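Local coordinates for protein formimidoylglutamase (Bacillus subtilis, PDB 3M1R) that catalyses the metal-dependent hydrolysis of N-formimidoyl-L-glutamate to L-glutamate and formamide in histidine degradation, as a member of the arginase family, at residues V244-D247 against V248-Q251; G263-Y266 against T267-L271; L295-R298 against D299-S302. All coordinates share one frame; numbering follows the deposited sequence.

In the fold
Following the chain, the three contacts come in series, each local to one continuous stretch; none nests in or crosses another. Contact 1 turns the chain at the end of strand 239-245 and carries two of the metal ligands. The loop after it is closed by backbone pairing of V248 and D250 with L265, which brings contact 2 beside contact 1 at the start of helix 267-278. That helix leads back to strand 283-289, and contact 3 then turns the following loop into helix 300-318. Contact 3 touches contact 1 through M246 CE and T301 O, but stays about 7 Å from contact 2 at the nearest atoms. Together they tie the parallel sheet to two helices.

Contact 1 (V244-D247 against V248-Q251); sequences VDMD and VLDQ. With CA (calcium ion), chain B; CA (calcium ion), chain C.
The binuclear metal site of the arginase family sits on this turn, where D245 O accepts the N-H of V248 while D245 and D247 send their carboxylates to the metals. Calcium ions occupy both positions in the crystal; manganese is the enzyme's cofactor. D245 OD2 bridges them, 2.6 Å from the calcium ion of chain B and 2.5 Å from that of chain C. D247 grips the chain B ion with both oxygens, OD1 at 2.4 Å and OD2 at 2.5 Å. Its CG lies between the backbone N and the carbonyl carbon (chi1 69°), which turns the carboxylate so that both oxygens reach that ion. D153 and H155 complete this ion's shell; N130, D153 and D157 join D245 round the other. Behind the metals the backbone coils into one tight 3-10-like turn after the strand: V248 N to D245 O (3.0 Å, 168°) and L249 N to M246 O (3.0 Å) each span three residues. On the far flank selenomethionine M246, bent at chi2 and chi3, runs alongside L249, and its CE presses on L249 CD1 at 3.3 Å, closer than usual carbon contact. M246 also packs on I288 of strand 283-289 and on A304 and V308 of helix 300-318, while V244 and L249 lean on L270 of helix 267-278.

Contact 2 (G263-Y266 against T267-L271); sequences GGLY and TDELL
The Y266 ring and the E269 carboxylate are turned 29° from each other, E269 OE1 coming obliquely to within 4.0 Å of Y266 CD1. Over the centre of one ring face stands G264 O, 4.0 Å above the plane. The ring of H253 meets that of Y266 with the planes at about 50°, and R218 of helix 214-220 packs against it as well. The main polar link runs from backbone to side chain: Y266 N donates to E269 OE1 over 3.1 Å in a nearly straight bond (175°), striking the oxygen almost along its C-O direction. E269 reaches there with an extended chain beyond CG, although its first torsion lies away from the staggered values. OE2 forms a salt bridge with R218, which fixes the carboxylate from its other oxygen. L265 crosses E269 at about a right angle, its CD2 3.9 Å from E269 CD, so an apolar branch lies against the acid group. Replacing E269 by an alanine would probably leave the Y266 N-H and the R218 guanidinium without their carboxylate partner, and L265 CD2 without the group it packs on. Y266 O accepts from L270 N at 3.2 Å, starting the helical bonding that T267 O continues with L271 N. Across a subunit interface, T267 and L271 pack on P262 of a neighbouring subunit. Y266 is the N-cap of helix 267-278, and the glutamate three residues on takes its backbone N-H, at the opening of the helix of a beta-alpha-beta crossover between strands 239-245 and 283-289.

Contact 3 (L295-R298 against D299-S302); sequences LDFR and DMTS
D296 lays its carboxylate against the first turn of helix 300-318 and grips T301 with both oxygens. OD2 receives T301 N at 2.6 Å through its syn lone pair, whereas OD1 receives the hydroxyl OG1 of T301, also at 2.6 Å, from above the carboxylate plane. T301 carries OG1 anti to its carbonyl carbon (chi1 -50°), on the side of its own backbone N, and the two donors therefore face the same acid group. F297 N adds a weak bond to D296 OD1. A water donates to D296 OD2 at 2.7 Å and lies at the same distance from S302 OG, which is bonded in addition to T63. With several donors around it at a helix start, the carboxylate probably keeps its negative charge easily. The chain between D296 and T301 is folded back by a beta turn: M300 N donates to F297 O over 3.1 Å, nearly straight at 170°. The side chains of these two residues meet as well. Selenomethionine M300, bent at chi3, brings SE to 4.0 Å from F297 CD1 and 5.2 Å from the ring centroid, 73° off the ring normal, an oblique Met-aromatic contact. R298 points its guanidinium to a neighbouring subunit, donating to the carbonyls of P255, C257 and P258 there, and M300 O accepts from Q251 of that same subunit. Although D299 holds the N-cap position, its side chain makes no capping bond and forms a salt bridge with R303 instead; D296, three residues earlier, takes up the N-H of T301 in the first turn of the helix that follows strand 283-289 of the arginase fold.

Contact 1 (V244-D247 against V248-Q251)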
# COMPACT_ATOMS: atom_id res chain seq x y z
N VAL D 244 -20.05 6.28 20.76
CA VAL D 244 -20.01 5.69 19.44
C VAL D 244 -18.73 4.88 19.23
O VAL D 244 -17.64 5.44 19.14
CB VAL D 244 -20.11 6.73 18.34
CG1 VAL D 244 -20.08 6.01 16.98
CG2 VAL D 244 -21.38 7.53 18.50
N ASP D 245 -18.89 3.57 19.16
CA ASP D 245 -17.80 2.68 18.81
C ASP D 245 -17.96 2.44 17.32
O ASP D 245 -18.95 1.88 16.87
CB ASP D 245 -17.91 1.38 19.59
CG ASP D 245 -16.81 0.38 19.24
OD1 ASP D 245 -16.26 0.39 18.13
OD2 ASP D 245 -16.52 -0.44 20.11
N MSE D 246 -16.99 2.91 16.55
CA MSE D 246 -17.15 2.96 15.10
C MSE D 246 -17.26 1.57 14.49
O MSE D 246 -17.72 1.43 13.36
CB MSE D 246 -16.02 3.77 14.44
CG MSE D 246 -16.08 5.27 14.75
SE MSE D 246 -17.69 6.21 14.07
CE MSE D 246 -17.17 6.22 12.18
N ASP D 247 -16.88 0.53 15.23
CA ASP D 247 -16.96 -0.81 14.66
C ASP D 247 -18.38 -1.35 14.62
O ASP D 247 -18.62 -2.43 14.08
CB ASP D 247 -15.96 -1.79 15.29
CG ASP D 247 -16.29 -2.14 16.71
OD1 ASP D 247 -17.50 -2.07 17.10
OD2 ASP D 247 -15.34 -2.50 17.45
N VAL D 248 -19.33 -0.57 15.12
CA VAL D 248 -20.75 -0.85 14.89
C VAL D 248 -21.05 -0.77 13.38
O VAL D 248 -22.00 -1.38 12.89
CB VAL D 248 -21.65 0.15 15.65
CG1 VAL D 248 -21.71 1.51 14.92
CG2 VAL D 248 -23.04 -0.41 15.85
N LEU D 249 -20.23 -0.01 12.66
CA LEU D 249 -20.43 0.16 11.23
C LEU D 249 -19.92 -1.06 10.49
O LEU D 249 -18.99 -1.71 10.94
CB LEU D 249 -19.68 1.40 10.70
CG LEU D 249 -20.21 2.74 11.17
CD1 LEU D 249 -19.17 3.83 10.96
CD2 LEU D 249 -21.55 3.10 10.47
N ASP D 250 -20.55 -1.34 9.36
CA ASP D 250 -20.17 -2.41 8.48
C ASP D 250 -18.77 -2.18 7.92
O ASP D 250 -18.38 -1.04 7.63
CB ASP D 250 -21.16 -2.48 7.31
CG ASP D 250 -20.95 -3.71 6.45
OD1 ASP D 250 -21.52 -4.78 6.78
OD2 ASP D 250 -20.23 -3.60 5.44
N GLN D 251 -18.02 -3.27 7.75
CA GLN D 251 -16.63 -3.12 7.30
C GLN D 251 -16.52 -2.31 6.02
O GLN D 251 -15.56 -1.57 5.83
CB GLN D 251 -15.90 -4.47 7.19
CG GLN D 251 -16.50 -5.48 6.24
CD GLN D 251 -15.74 -6.80 6.27
OE1 GLN D 251 -14.87 -7.00 7.11
NE2 GLN D 251 -16.08 -7.69 5.36
CA CA B . -16.95 -2.84 19.29
CA CA C . -16.53 -2.41 21.70

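Contact 2 (G263-Y266 against T267-L271)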
# COMPACT_ATOMS: atom_id res chain seq x y z
N GLY D 263 -22.22 -7.21 8.12
CA GLY D 263 -23.46 -7.23 8.89
C GLY D 263 -23.68 -6.07 9.85
O GLY D 263 -24.39 -6.21 10.84
N GLY D 264 -23.08 -4.92 9.56
CA GLY D 264 -23.17 -3.78 10.46
C GLY D 264 -23.97 -2.61 9.93
O GLY D 264 -24.56 -2.66 8.85
N LEU D 265 -23.99 -1.53 10.71
CA LEU D 265 -24.70 -0.32 10.33
C LEU D 265 -24.05 0.37 9.12
O LEU D 265 -22.85 0.20 8.87
CB LEU D 265 -24.69 0.67 11.50
CG LEU D 265 -25.60 0.49 12.72
CD1 LEU D 265 -25.47 1.75 13.59
CD2 LEU D 265 -27.05 0.29 12.27
N TYR D 266 -24.82 1.15 8.38
CA TYR D 266 -24.22 1.97 7.33
C TYR D 266 -24.10 3.40 7.86
O TYR D 266 -24.85 3.79 8.72
CB TYR D 266 -25.00 1.82 6.02
CG TYR D 266 -25.04 0.36 5.56
CD1 TYR D 266 -26.23 -0.36 5.50
CD2 TYR D 266 -23.86 -0.31 5.23
CE1 TYR D 266 -26.25 -1.70 5.10
CE2 TYR D 266 -23.87 -1.65 4.83
CZ TYR D 266 -25.07 -2.33 4.76
OH TYR D 266 -25.07 -3.66 4.37
N THR D 267 -23.10 4.17 7.41
CA THR D 267 -22.81 5.45 8.06
C THR D 267 -23.98 6.45 8.08
O THR D 267 -24.22 7.10 9.09
CB THR D 267 -21.56 6.13 7.47
OG1 THR D 267 -20.48 5.19 7.41
CG2 THR D 267 -21.13 7.29 8.37
N ASP D 268 -24.72 6.58 6.99
CA ASP D 268 -25.84 7.51 6.93
C ASP D 268 -26.92 7.16 7.97
O ASP D 268 -27.53 8.05 8.57
CB ASP D 268 -26.41 7.56 5.52
CG ASP D 268 -26.74 6.19 4.98
OD1 ASP D 268 -27.70 5.57 5.47
OD2 ASP D 268 -26.03 5.73 4.06
N GLU D 269 -27.15 5.87 8.18
CA GLU D 269 -27.99 5.37 9.26
C GLU D 269 -27.48 5.84 10.63
O GLU D 269 -28.25 6.29 11.46
CB GLU D 269 -27.93 3.86 9.27
CG GLU D 269 -29.22 3.15 9.12
CD GLU D 269 -29.02 1.65 9.17
OE1 GLU D 269 -27.95 1.17 8.71
OE2 GLU D 269 -29.93 0.96 9.69
N LEU D 270 -26.18 5.71 10.86
CA LEU D 270 -25.59 6.16 12.12
C LEU D 270 -25.71 7.67 12.27
O LEU D 270 -26.10 8.17 13.33
CB LEU D 270 -24.11 5.73 12.23
CG LEU D 270 -23.28 6.09 13.47
CD1 LEU D 270 -23.95 5.58 14.75
CD2 LEU D 270 -21.80 5.57 13.37
N LEU D 271 -25.38 8.40 11.20
CA LEU D 271 -25.37 9.86 11.30
C LEU D 271 -26.77 10.36 11.70
O LEU D 271 -26.90 11.24 12.55
CB LEU D 271 -24.92 10.51 9.99
CG LEU D 271 -23.49 10.19 9.51
CD1 LEU D 271 -23.23 10.82 8.14
CD2 LEU D 271 -22.47 10.68 10.50

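Contact 3 (L295-R298 against D299-S302)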
# COMPACT_ATOMS: atom_id res chain seq x y z
N LEU D 295 -5.07 1.34 9.97
CA LEU D 295 -5.75 0.23 9.33
C LEU D 295 -6.70 0.75 8.23
O LEU D 295 -7.34 -0.05 7.53
CB LEU D 295 -6.57 -0.53 10.38
CG LEU D 295 -6.10 -1.80 11.07
CD1 LEU D 295 -4.63 -2.15 10.79
CD2 LEU D 295 -6.38 -1.70 12.55
N ASP D 296 -6.78 2.07 8.06
CA ASP D 296 -7.86 2.67 7.25
C ASP D 296 -7.53 2.71 5.76
O ASP D 296 -6.37 2.67 5.37
CB ASP D 296 -8.17 4.10 7.73
CG ASP D 296 -9.64 4.53 7.47
OD1 ASP D 296 -10.46 3.69 7.00
OD2 ASP D 296 -9.97 5.71 7.76
N PHE D 297 -8.56 2.79 4.92
CA PHE D 297 -8.30 3.15 3.54
C PHE D 297 -8.41 4.66 3.39
O PHE D 297 -9.46 5.23 3.66
CB PHE D 297 -9.24 2.46 2.55
CG PHE D 297 -8.93 2.81 1.13
CD1 PHE D 297 -9.61 3.84 0.49
CD2 PHE D 297 -7.90 2.16 0.47
CE1 PHE D 297 -9.29 4.19 -0.81
CE2 PHE D 297 -7.58 2.50 -0.85
CZ PHE D 297 -8.28 3.52 -1.49
N ARG D 298 -7.34 5.28 2.90
CA ARG D 298 -7.19 6.72 2.97
C ARG D 298 -7.53 7.09 4.40
O ARG D 298 -6.95 6.51 5.33
CB ARG D 298 -8.07 7.43 1.93
CG ARG D 298 -7.63 7.12 0.47
CD ARG D 298 -8.60 7.69 -0.55
NE ARG D 298 -8.64 9.15 -0.50
CZ ARG D 298 -9.44 9.90 -1.26
NH1 ARG D 298 -10.27 9.32 -2.11
NH2 ARG D 298 -9.41 11.22 -1.18
N ASP D 299 -8.47 8.01 4.61
CA ASP D 299 -8.93 8.31 5.97
C ASP D 299 -10.46 8.23 6.07
O ASP D 299 -11.07 8.97 6.84
CB ASP D 299 -8.44 9.69 6.44
CG ASP D 299 -8.99 10.85 5.60
OD1 ASP D 299 -9.46 10.61 4.46
OD2 ASP D 299 -8.96 12.01 6.07
N MSE D 300 -11.04 7.31 5.31
CA MSE D 300 -12.48 7.12 5.23
C MSE D 300 -13.15 7.04 6.57
O MSE D 300 -14.24 7.57 6.74
CB MSE D 300 -12.81 5.81 4.53
CG MSE D 300 -12.82 5.87 3.01
SE MSE D 300 -13.13 4.07 2.28
CE MSE D 300 -14.85 3.70 3.12
N THR D 301 -12.52 6.33 7.50
CA THR D 301 -13.14 6.06 8.78
C THR D 301 -13.00 7.27 9.69
O THR D 301 -13.88 7.54 10.50
CB THR D 301 -12.60 4.77 9.44
OG1 THR D 301 -12.64 3.69 8.48
CG2 THR D 301 -13.48 4.39 10.63
N SER D 302 -11.92 8.03 9.54
CA SER D 302 -11.79 9.29 10.26
C SER D 302 -12.78 10.32 9.68
O SER D 302 -13.32 11.12 10.43
CB SER D 302 -10.34 9.80 10.24
OG SER D 302 -9.48 8.92 10.94
O HOH W 1 -8.28 7.34 9.18